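Long-range contacts in beta-hexosaminidase Amuc_2018 (Akkermansia muciniphila, PDB 6JEB), which hydrolyses terminal non-reducing N-acetyl-D-hexosamine residues from N-acetyl-beta-D-hexosaminides, including N-acetylglucosamine from N-glycans and chitobiose: residues Thr1-Glu9 / Gly78-Asp86; Phe112-Phe121 / Leu411-Ala422. All coordinates share one frame; numbering follows the deposited sequence. Where two conformers were deposited one is given.

Contact 1: Thr1-Glu9 / Gly78-Asp86; sequences TAQYSIIPE and GIPCGVITD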
loop_
_atom_site.group_PDB
_atom_site.type_symbol
_atom_site.label_atom_id
_atom_site.label_comp_id
_atom_site.label_asym_id
_atom_site.label_seq_id
_atom_site.Cartn_x
_atom_site.Cartn_y
_atom_site.Cartn_z
ATOM N N THR A 1 -35.502 5.056 -3.473
ATOM C CA THR A 1 -35.863 4.165 -4.572
ATOM C C THR A 1 -34.675 3.284 -4.981
ATOM O O THR A 1 -33.683 3.207 -4.259
ATOM C CB THR A 1 -36.409 4.958 -5.782
ATOM O OG1 THR A 1 -36.827 4.049 -6.808
ATOM C CG2 THR A 1 -35.349 5.906 -6.331
ATOM N N ALA A 2 -34.782 2.621 -6.134
ATOM C CA ALA A 2 -33.788 1.630 -6.530
ATOM C C ALA A 2 -32.477 2.297 -6.934
ATOM O O ALA A 2 -32.468 3.265 -7.698
ATOM C CB ALA A 2 -34.324 0.790 -7.687
ATOM N N GLN A 3 -31.366 1.756 -6.433
ATOM C CA GLN A 3 -30.046 2.333 -6.628
ATOM C C GLN A 3 -29.063 1.221 -6.963
ATOM O O GLN A 3 -29.359 0.033 -6.810
ATOM C CB GLN A 3 -29.548 3.018 -5.348
ATOM C CG GLN A 3 -30.392 4.180 -4.871
ATOM C CD GLN A 3 -29.870 4.760 -3.568
ATOM O OE1 GLN A 3 -29.090 5.712 -3.568
ATOM N NE2 GLN A 3 -30.294 4.181 -2.451
ATOM N N TYR A 4 -27.876 1.618 -7.414
ATOM C CA TYR A 4 -26.750 0.707 -7.539
ATOM C C TYR A 4 -25.977 0.657 -6.226
ATOM O O TYR A 4 -26.071 1.554 -5.382
ATOM C CB TYR A 4 -25.794 1.179 -8.635
ATOM C CG TYR A 4 -26.398 1.269 -10.019
ATOM C CD1 TYR A 4 -27.332 0.334 -10.461
ATOM C CD2 TYR A 4 -26.021 2.284 -10.893
ATOM C CE1 TYR A 4 -27.870 0.412 -11.731
ATOM C CE2 TYR A 4 -26.556 2.371 -12.163
ATOM C CZ TYR A 4 -27.481 1.434 -12.578
ATOM O OH TYR A 4 -28.017 1.527 -13.845
ATOM N N SER A 5 -25.196 -0.409 -6.066
ATOM C CA SER A 5 -24.323 -0.545 -4.910
ATOM C C SER A 5 -22.878 -0.704 -5.352
ATOM O O SER A 5 -22.245 -1.729 -5.082
ATOM C CB SER A 5 -24.759 -1.725 -4.044
ATOM O OG SER A 5 -26.006 -1.434 -3.446
ATOM N N ILE A 6 -22.350 0.310 -6.025
ATOM C CA ILE A 6 -20.993 0.292 -6.551
ATOM C C ILE A 6 -20.083 0.982 -5.549
ATOM O O ILE A 6 -20.341 2.127 -5.148
ATOM C CB ILE A 6 -20.927 1.006 -7.912
ATOM C CG1 ILE A 6 -21.855 0.338 -8.934
ATOM C CG2 ILE A 6 -19.480 1.074 -8.408
ATOM C CD1 ILE A 6 -22.275 1.280 -10.049
ATOM N N ILE A 7 -19.019 0.294 -5.146
ATOM C CA ILE A 7 -17.953 0.874 -4.337
ATOM C C ILE A 7 -16.671 0.765 -5.150
ATOM O O ILE A 7 -16.285 -0.337 -5.548
ATOM C CB ILE A 7 -17.778 0.174 -2.977
ATOM C CG1 ILE A 7 -19.074 0.242 -2.166
ATOM C CG2 ILE A 7 -16.614 0.815 -2.202
ATOM C CD1 ILE A 7 -19.083 -0.680 -0.940
ATOM N N PRO A 8 -15.955 1.867 -5.402
ATOM C CA PRO A 8 -16.267 3.232 -4.945
ATOM C C PRO A 8 -17.444 3.880 -5.669
ATOM O O PRO A 8 -17.744 3.548 -6.821
ATOM C CB PRO A 8 -14.978 4.010 -5.233
ATOM C CG PRO A 8 -14.195 3.169 -6.169
ATOM C CD PRO A 8 -14.652 1.768 -6.081
ATOM N N GLU A 9 -18.104 4.800 -4.981
ATOM C CA GLU A 9 -19.228 5.514 -5.577
ATOM C C GLU A 9 -18.780 6.208 -6.860
ATOM O O GLU A 9 -17.784 6.944 -6.844
ATOM C CB GLU A 9 -19.765 6.560 -4.600
ATOM C CG GLU A 9 -21.033 7.270 -5.085
ATOM C CD GLU A 9 -22.226 6.329 -5.219
ATOM O OE1 GLU A 9 -22.215 5.236 -4.609
ATOM O OE2 GLU A 9 -23.182 6.682 -5.945
ATOM N N GLY A 78 -34.405 -7.371 -11.312
ATOM C CA GLY A 78 -33.640 -6.493 -12.171
ATOM C C GLY A 78 -33.067 -5.306 -11.416
ATOM O O GLY A 78 -33.392 -5.040 -10.256
ATOM N N ILE A 79 -32.196 -4.580 -12.106
ATOM C CA ILE A 79 -31.559 -3.388 -11.550
ATOM C C ILE A 79 -32.007 -2.197 -12.382
ATOM O O ILE A 79 -32.474 -2.358 -13.523
ATOM C CB ILE A 79 -30.018 -3.521 -11.516
ATOM C CG1 ILE A 79 -29.449 -3.568 -12.939
ATOM C CG2 ILE A 79 -29.596 -4.732 -10.682
ATOM C CD1 ILE A 79 -27.934 -3.464 -12.987
ATOM N N PRO A 80 -31.879 -0.979 -11.852
ATOM C CA PRO A 80 -32.269 0.195 -12.637
ATOM C C PRO A 80 -31.380 0.357 -13.856
ATOM O O PRO A 80 -30.195 0.010 -13.847
ATOM C CB PRO A 80 -32.064 1.367 -11.670
ATOM C CG PRO A 80 -31.910 0.777 -10.335
ATOM C CD PRO A 80 -31.452 -0.626 -10.487
ATOM N N CYS A 81 -31.968 0.898 -14.914
ATOM C CA CYS A 81 -31.186 1.407 -16.023
ATOM C C CYS A 81 -30.606 2.767 -15.644
ATOM O O CYS A 81 -31.025 3.398 -14.670
ATOM C CB CYS A 81 -32.062 1.521 -17.267
ATOM S SG CYS A 81 -32.533 -0.094 -17.924
ATOM N N GLY A 82 -29.619 3.212 -16.409
ATOM C CA GLY A 82 -28.983 4.471 -16.082
ATOM C C GLY A 82 -27.677 4.646 -16.824
ATOM O O GLY A 82 -27.275 3.808 -17.640
ATOM N N VAL A 83 -27.024 5.769 -16.526
ATOM C CA VAL A 83 -25.727 6.115 -17.098
ATOM C C VAL A 83 -24.771 6.427 -15.959
ATOM O O VAL A 83 -25.077 7.256 -15.094
ATOM C CB VAL A 83 -25.824 7.327 -18.046
ATOM C CG1 VAL A 83 -24.477 7.603 -18.702
ATOM C CG2 VAL A 83 -26.882 7.095 -19.097
ATOM N N ILE A 84 -23.618 5.770 -15.967
ATOM C CA ILE A 84 -22.559 5.982 -14.991
ATOM C C ILE A 84 -21.400 6.627 -15.737
ATOM O O ILE A 84 -20.897 6.061 -16.713
ATOM C CB ILE A 84 -22.116 4.648 -14.370
ATOM C CG1 ILE A 84 -23.281 3.971 -13.637
ATOM C CG2 ILE A 84 -20.920 4.865 -13.445
ATOM C CD1 ILE A 84 -23.076 2.472 -13.438
ATOM N N THR A 85 -20.975 7.808 -15.295
ATOM C CA THR A 85 -19.814 8.477 -15.872
ATOM C C THR A 85 -18.818 8.665 -14.742
ATOM O O THR A 85 -19.148 9.283 -13.726
ATOM C CB THR A 85 -20.207 9.831 -16.468
ATOM O OG1 THR A 85 -21.340 9.658 -17.325
ATOM C CG2 THR A 85 -19.047 10.417 -17.272
ATOM N N ASP A 86 -17.611 8.123 -14.902
ATOM C CA ASP A 86 -16.783 7.887 -13.732
ATOM C C ASP A 86 -15.310 8.092 -14.053
ATOM O O ASP A 86 -14.837 7.712 -15.129
ATOM C CB ASP A 86 -17.020 6.448 -13.266
ATOM C CG ASP A 86 -16.738 6.237 -11.794
ATOM O OD1 ASP A 86 -16.491 7.221 -11.057
ATOM O OD2 ASP A 86 -16.773 5.057 -11.381
HETATM O O HOH W 1 -16.411 3.405 -9.179
#
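The ring of Tyr4 has the carbonyl O of Pro80 at its edge, near the ring plane, while CD1 of Ile84 and CD1 of Ile79 approach obliquely, by way of CE2 and CE1 respectively. This fastens the N-terminal arm to strand 79-86, which pairs antiparallel with strands 12-16 and 39-44 in the mixed sheet of the small domain that precedes the catalytic barrel in family 20 hexosaminidases. Tyr4 OH donates to Pro80 O over 2.7 Å, coming in 48° out of the carbonyl plane instead of along a lone pair. Tyr4 CG stands anti to its own carbonyl carbon (chi1 -61°), which carries the ring across to the strand. Gly82 lies next to the hydroxyl: a CB would sit tightly against Tyr4 OH, and the backbone angles themselves call for glycine. On one side of the tyrosine Ala2 CB rests on Pro80 CG at 3.6 Å; on the other, Ile6 CD1 meets Ile84 CD1 tip to tip at 3.7 Å. Helix 55-73 adds Leu68 against both Tyr4 and Ile6. At the far end of the strand Asp86 OD1 accepts from Trp426 NE1 and Ser11 N, and a water donates to both Asp86 OD2 (2.8 Å) and Pro8 O (2.7 Å).

Contact 2: Phe112-Phe121 / Leu411-Ala422; sequences FVDMMAYYKF and LYRAYPRACAIA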
loop_
_atom_site.group_PDB
_atom_site.type_symbol
_atom_site.label_atom_id
_atom_site.label_comp_id
_atom_site.label_asym_id
_atom_site.label_seq_id
_atom_site.Cartn_x
_atom_site.Cartn_y
_atom_site.Cartn_z
ATOM N N PHE A 112 -5.555 -11.605 -2.557
ATOM C CA PHE A 112 -5.488 -10.224 -2.092
ATOM C C PHE A 112 -5.592 -9.254 -3.266
ATOM O O PHE A 112 -6.305 -8.243 -3.192
ATOM C CB PHE A 112 -4.174 -10.019 -1.321
ATOM C CG PHE A 112 -4.108 -8.726 -0.567
ATOM C CD1 PHE A 112 -3.659 -7.568 -1.190
ATOM C CD2 PHE A 112 -4.499 -8.663 0.768
ATOM C CE1 PHE A 112 -3.608 -6.366 -0.502
ATOM C CE2 PHE A 112 -4.442 -7.459 1.467
ATOM C CZ PHE A 112 -3.999 -6.311 0.826
ATOM N N VAL A 113 -4.908 -9.561 -4.369
ATOM C CA VAL A 113 -4.944 -8.692 -5.543
ATOM C C VAL A 113 -6.335 -8.671 -6.172
ATOM O O VAL A 113 -6.843 -7.604 -6.543
ATOM C CB VAL A 113 -3.849 -9.103 -6.546
ATOM C CG1 VAL A 113 -4.072 -8.419 -7.904
ATOM C CG2 VAL A 113 -2.479 -8.749 -5.975
ATOM N N ASP A 114 -6.973 -9.839 -6.321
ATOM C CA ASP A 114 -8.305 -9.854 -6.923
ATOM C C ASP A 114 -9.272 -8.996 -6.119
ATOM O O ASP A 114 -10.095 -8.266 -6.690
ATOM C CB ASP A 114 -8.843 -11.285 -7.013
ATOM C CG ASP A 114 -8.200 -12.095 -8.122
ATOM O OD1 ASP A 114 -7.241 -11.616 -8.753
ATOM O OD2 ASP A 114 -8.669 -13.228 -8.371
ATOM N N MET A 115 -9.188 -9.071 -4.791
ATOM C CA MET A 115 -10.102 -8.296 -3.962
ATOM C C MET A 115 -9.835 -6.796 -4.077
ATOM O O MET A 115 -10.781 -6.006 -4.168
ATOM C CB MET A 115 -10.056 -8.793 -2.519
ATOM C CG MET A 115 -10.605 -10.212 -2.417
ATOM S SD MET A 115 -10.573 -10.890 -0.755
ATOM C CE MET A 115 -11.789 -9.862 0.057
ATOM N N MET A 116 -8.567 -6.374 -4.075
ATOM C CA MET A 116 -8.312 -4.937 -4.198
ATOM C C MET A 116 -8.696 -4.413 -5.584
ATOM O O MET A 116 -9.195 -3.285 -5.713
ATOM C CB MET A 116 -6.865 -4.589 -3.833
ATOM C CG MET A 116 -5.833 -4.991 -4.870
ATOM S SD MET A 116 -4.152 -4.904 -4.212
ATOM C CE MET A 116 -3.895 -3.125 -4.192
ATOM N N ALA A 117 -8.494 -5.220 -6.629
ATOM C CA ALA A 117 -8.910 -4.802 -7.965
ATOM C C ALA A 117 -10.420 -4.623 -8.038
ATOM O O ALA A 117 -10.914 -3.752 -8.762
ATOM C CB ALA A 117 -8.453 -5.824 -9.008
ATOM N N TYR A 118 -11.168 -5.435 -7.290
ATOM C CA TYR A 118 -12.622 -5.322 -7.279
ATOM C C TYR A 118 -13.067 -3.936 -6.833
ATOM O O TYR A 118 -14.118 -3.451 -7.284
ATOM C CB TYR A 118 -13.178 -6.397 -6.344
ATOM C CG TYR A 118 -14.675 -6.603 -6.364
ATOM C CD1 TYR A 118 -15.278 -7.365 -7.358
ATOM C CD2 TYR A 118 -15.479 -6.093 -5.350
ATOM C CE1 TYR A 118 -16.648 -7.587 -7.363
ATOM C CE2 TYR A 118 -16.848 -6.313 -5.339
ATOM C CZ TYR A 118 -17.428 -7.049 -6.356
ATOM O OH TYR A 118 -18.785 -7.277 -6.351
ATOM N N TYR A 119 -12.267 -3.280 -5.978
ATOM C CA TYR A 119 -12.538 -1.944 -5.454
ATOM C C TYR A 119 -11.713 -0.849 -6.139
ATOM O O TYR A 119 -11.639 0.275 -5.624
ATOM C CB TYR A 119 -12.352 -1.934 -3.929
ATOM C CG TYR A 119 -13.405 -2.794 -3.277
ATOM C CD1 TYR A 119 -14.721 -2.352 -3.202
ATOM C CD2 TYR A 119 -13.104 -4.065 -2.778
ATOM C CE1 TYR A 119 -15.708 -3.132 -2.645
ATOM C CE2 TYR A 119 -14.097 -4.861 -2.216
ATOM C CZ TYR A 119 -15.399 -4.386 -2.154
ATOM O OH TYR A 119 -16.394 -5.167 -1.619
ATOM N N LYS A 120 -11.110 -1.147 -7.293
ATOM C CA LYS A 120 -10.397 -0.174 -8.124
ATOM C C LYS A 120 -9.122 0.371 -7.481
ATOM O O LYS A 120 -8.665 1.461 -7.846
ATOM C CB LYS A 120 -11.296 0.969 -8.625
ATOM C CG LYS A 120 -12.483 0.511 -9.450
ATOM C CD LYS A 120 -13.215 1.711 -10.038
ATOM C CE LYS A 120 -14.429 1.310 -10.877
ATOM N NZ LYS A 120 -15.594 0.917 -10.027
ATOM N N PHE A 121 -8.502 -0.355 -6.548
ATOM C CA PHE A 121 -7.141 0.003 -6.171
ATOM C C PHE A 121 -6.233 -0.185 -7.379
ATOM O O PHE A 121 -6.451 -1.074 -8.203
ATOM C CB PHE A 121 -6.646 -0.887 -5.028
ATOM C CG PHE A 121 -7.190 -0.497 -3.678
ATOM C CD1 PHE A 121 -6.572 0.501 -2.937
ATOM C CD2 PHE A 121 -8.317 -1.120 -3.155
ATOM C CE1 PHE A 121 -7.064 0.877 -1.697
ATOM C CE2 PHE A 121 -8.821 -0.745 -1.916
ATOM C CZ PHE A 121 -8.190 0.256 -1.187
ATOM N N LEU A 411 -6.879 -10.507 5.658
ATOM C CA LEU A 411 -8.135 -10.036 5.087
ATOM C C LEU A 411 -9.098 -9.588 6.170
ATOM O O LEU A 411 -9.888 -8.664 5.944
ATOM C CB LEU A 411 -8.779 -11.125 4.227
ATOM C CG LEU A 411 -8.028 -11.501 2.947
ATOM C CD1 LEU A 411 -8.747 -12.656 2.247
ATOM C CD2 LEU A 411 -7.875 -10.296 2.013
ATOM N N TYR A 412 -9.059 -10.230 7.343
ATOM C CA TYR A 412 -9.953 -9.818 8.416
ATOM C C TYR A 412 -9.722 -8.360 8.792
ATOM O O TYR A 412 -10.682 -7.609 8.998
ATOM C CB TYR A 412 -9.816 -10.713 9.654
ATOM C CG TYR A 412 -10.877 -10.336 10.650
ATOM C CD1 TYR A 412 -12.147 -10.893 10.574
ATOM C CD2 TYR A 412 -10.630 -9.375 11.626
ATOM C CE1 TYR A 412 -13.145 -10.523 11.461
ATOM C CE2 TYR A 412 -11.614 -8.985 12.507
ATOM C CZ TYR A 412 -12.869 -9.567 12.423
ATOM O OH TYR A 412 -13.850 -9.178 13.291
ATOM N N ARG A 413 -8.454 -7.942 8.897
ATOM C CA ARG A 413 -8.188 -6.547 9.240
ATOM C C ARG A 413 -8.212 -5.622 8.028
ATOM O O ARG A 413 -8.583 -4.454 8.168
ATOM C CB ARG A 413 -6.902 -6.406 10.063
ATOM C CG ARG A 413 -7.065 -7.039 11.435
ATOM C CD ARG A 413 -6.359 -6.322 12.587
ATOM N NE ARG A 413 -6.806 -6.907 13.850
ATOM C CZ ARG A 413 -6.452 -6.496 15.071
ATOM N NH1 ARG A 413 -5.615 -5.477 15.231
ATOM N NH2 ARG A 413 -6.946 -7.117 16.140
ATOM N N ALA A 414 -7.867 -6.116 6.839
ATOM C CA ALA A 414 -7.861 -5.241 5.671
ATOM C C ALA A 414 -9.269 -4.826 5.263
ATOM O O ALA A 414 -9.489 -3.668 4.890
ATOM C CB ALA A 414 -7.132 -5.904 4.502
ATOM N N TYR A 415 -10.240 -5.763 5.313
ATOM C CA TYR A 415 -11.613 -5.535 4.878
ATOM C C TYR A 415 -12.565 -5.557 6.067
ATOM O O TYR A 415 -12.355 -6.316 7.020
ATOM C CB TYR A 415 -12.049 -6.595 3.849
ATOM C CG TYR A 415 -11.339 -6.384 2.533
ATOM C CD1 TYR A 415 -11.866 -5.527 1.572
ATOM C CD2 TYR A 415 -10.103 -6.974 2.287
ATOM C CE1 TYR A 415 -11.200 -5.282 0.395
ATOM C CE2 TYR A 415 -9.422 -6.742 1.100
ATOM C CZ TYR A 415 -9.975 -5.886 0.163
ATOM O OH TYR A 415 -9.318 -5.634 -1.010
ATOM N N PRO A 416 -13.640 -4.748 6.043
ATOM C CA PRO A 416 -14.072 -3.865 4.951
ATOM C C PRO A 416 -13.448 -2.468 4.936
ATOM O O PRO A 416 -13.860 -1.666 4.104
ATOM C CB PRO A 416 -15.575 -3.725 5.208
ATOM C CG PRO A 416 -15.674 -3.782 6.692
ATOM C CD PRO A 416 -14.674 -4.852 7.089
ATOM N N ARG A 417 -12.494 -2.156 5.819
ATOM C CA ARG A 417 -11.940 -0.801 5.801
ATOM C C ARG A 417 -11.297 -0.453 4.464
ATOM O O ARG A 417 -11.370 0.702 4.033
ATOM C CB ARG A 417 -11.004 -0.558 6.983
ATOM C CG ARG A 417 -11.778 -0.396 8.295
ATOM C CD ARG A 417 -10.854 -0.330 9.503
ATOM N NE ARG A 417 -10.062 -1.551 9.623
ATOM C CZ ARG A 417 -9.154 -1.763 10.571
ATOM N NH1 ARG A 417 -8.943 -0.850 11.514
ATOM N NH2 ARG A 417 -8.471 -2.901 10.587
ATOM N N ALA A 418 -10.704 -1.433 3.771
ATOM C CA ALA A 418 -10.145 -1.150 2.450
ATOM C C ALA A 418 -11.210 -0.646 1.478
ATOM O O ALA A 418 -10.890 0.121 0.567
ATOM C CB ALA A 418 -9.439 -2.384 1.875
ATOM N N CYS A 419 -12.470 -1.066 1.653
ATOM C CA CYS A 419 -13.558 -0.541 0.826
ATOM C C CYS A 419 -13.742 0.953 1.052
ATOM O O CYS A 419 -13.998 1.709 0.104
ATOM C CB CYS A 419 -14.870 -1.264 1.148
ATOM S SG CYS A 419 -14.777 -3.065 1.059
ATOM N N ALA A 420 -13.632 1.390 2.310
ATOM C CA ALA A 420 -13.750 2.810 2.624
ATOM C C ALA A 420 -12.563 3.587 2.076
ATOM O O ALA A 420 -12.732 4.680 1.520
ATOM C CB ALA A 420 -13.882 3.006 4.137
ATOM N N ILE A 421 -11.356 3.034 2.216
ATOM C CA ILE A 421 -10.175 3.656 1.621
ATOM C C ILE A 421 -10.346 3.787 0.112
ATOM O O ILE A 421 -9.988 4.815 -0.479
ATOM C CB ILE A 421 -8.905 2.861 1.985
ATOM C CG1 ILE A 421 -8.671 2.866 3.506
ATOM C CG2 ILE A 421 -7.684 3.407 1.238
ATOM C CD1 ILE A 421 -8.344 4.233 4.074
ATOM N N ALA A 422 -10.871 2.741 -0.540
ATOM C CA ALA A 422 -11.081 2.787 -1.986
ATOM C C ALA A 422 -11.984 3.951 -2.370
ATOM O O ALA A 422 -11.716 4.666 -3.347
ATOM C CB ALA A 422 -11.677 1.464 -2.478
HETATM O O HOH W 2 -6.932 -6.858 -0.973
HETATM O O HOH W 3 -10.318 3.049 -5.547
#
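Tyr119 lays one face of its ring over Cys419 SG, 3.8 Å from the ring centroid and displaced toward the rim, a sulfur-aromatic contact; Tyr118 CD2 lies over the opposite face, and His444 is the partner of its hydroxyl. CD2 of the same ring reaches the edge of Tyr415 at CE1 (3.9 Å). Ala418 CB backs one face of Tyr415, and Met115 CB lies 4.0 Å from Tyr415 CZ. In the conformer of Met115 given, one of two and so less certain, the bend at chi3 (68°) turns the methyl CE over the opposite face in a CH-pi contact. A water bonded to Tyr415 OH, in the plane of its ring, also donates to Phe112 O (2.7 Å) and lies over the centre of the Phe112 ring. With a phenylalanine in place of Tyr415 the hydroxyl is gone, and this water would probably lose its tie to 411-422, leaving Phe112 O without that bridge. Lys120, with positive phi, is the C-prime residue of a Schellman motif ending helix 106-118, beyond which Phe121 turns its edge to Ala418 O, CZ at 3.2 Å. The side chain of Ala418 is about 4 Å from that of substrate-binding Leu353. In the (beta/alpha)8 (TIM) barrel, helix 106-118, after the first strand, 92-97, thus packs on helices 407-414 and 417-426, after the last, 392-399.

In the fold
Contact 1 closes before contact 2 opens along the chain, and their centres lie 20 Å apart. Contact 1 belongs to the N-terminal domain, away from the annotated sites; contact 2 spans nearly the whole TIM barrel in sequence and joins the helix after the first strand to the helices after the last strand, where the ring of eight parallel strands closes. The two nevertheless touch: Pro8 CD packs on Tyr119 O at 3.4 Å, and Ile7 CG2 on Cys419 O at 3.6 Å. Helix 434-452 is common to both, since its His444 is hydrogen-bonded through NE2 to Ser5 O and through ND1 to Tyr119 OH. The N-terminal arm is thus positioned between the small domain and the seam where the barrel closes.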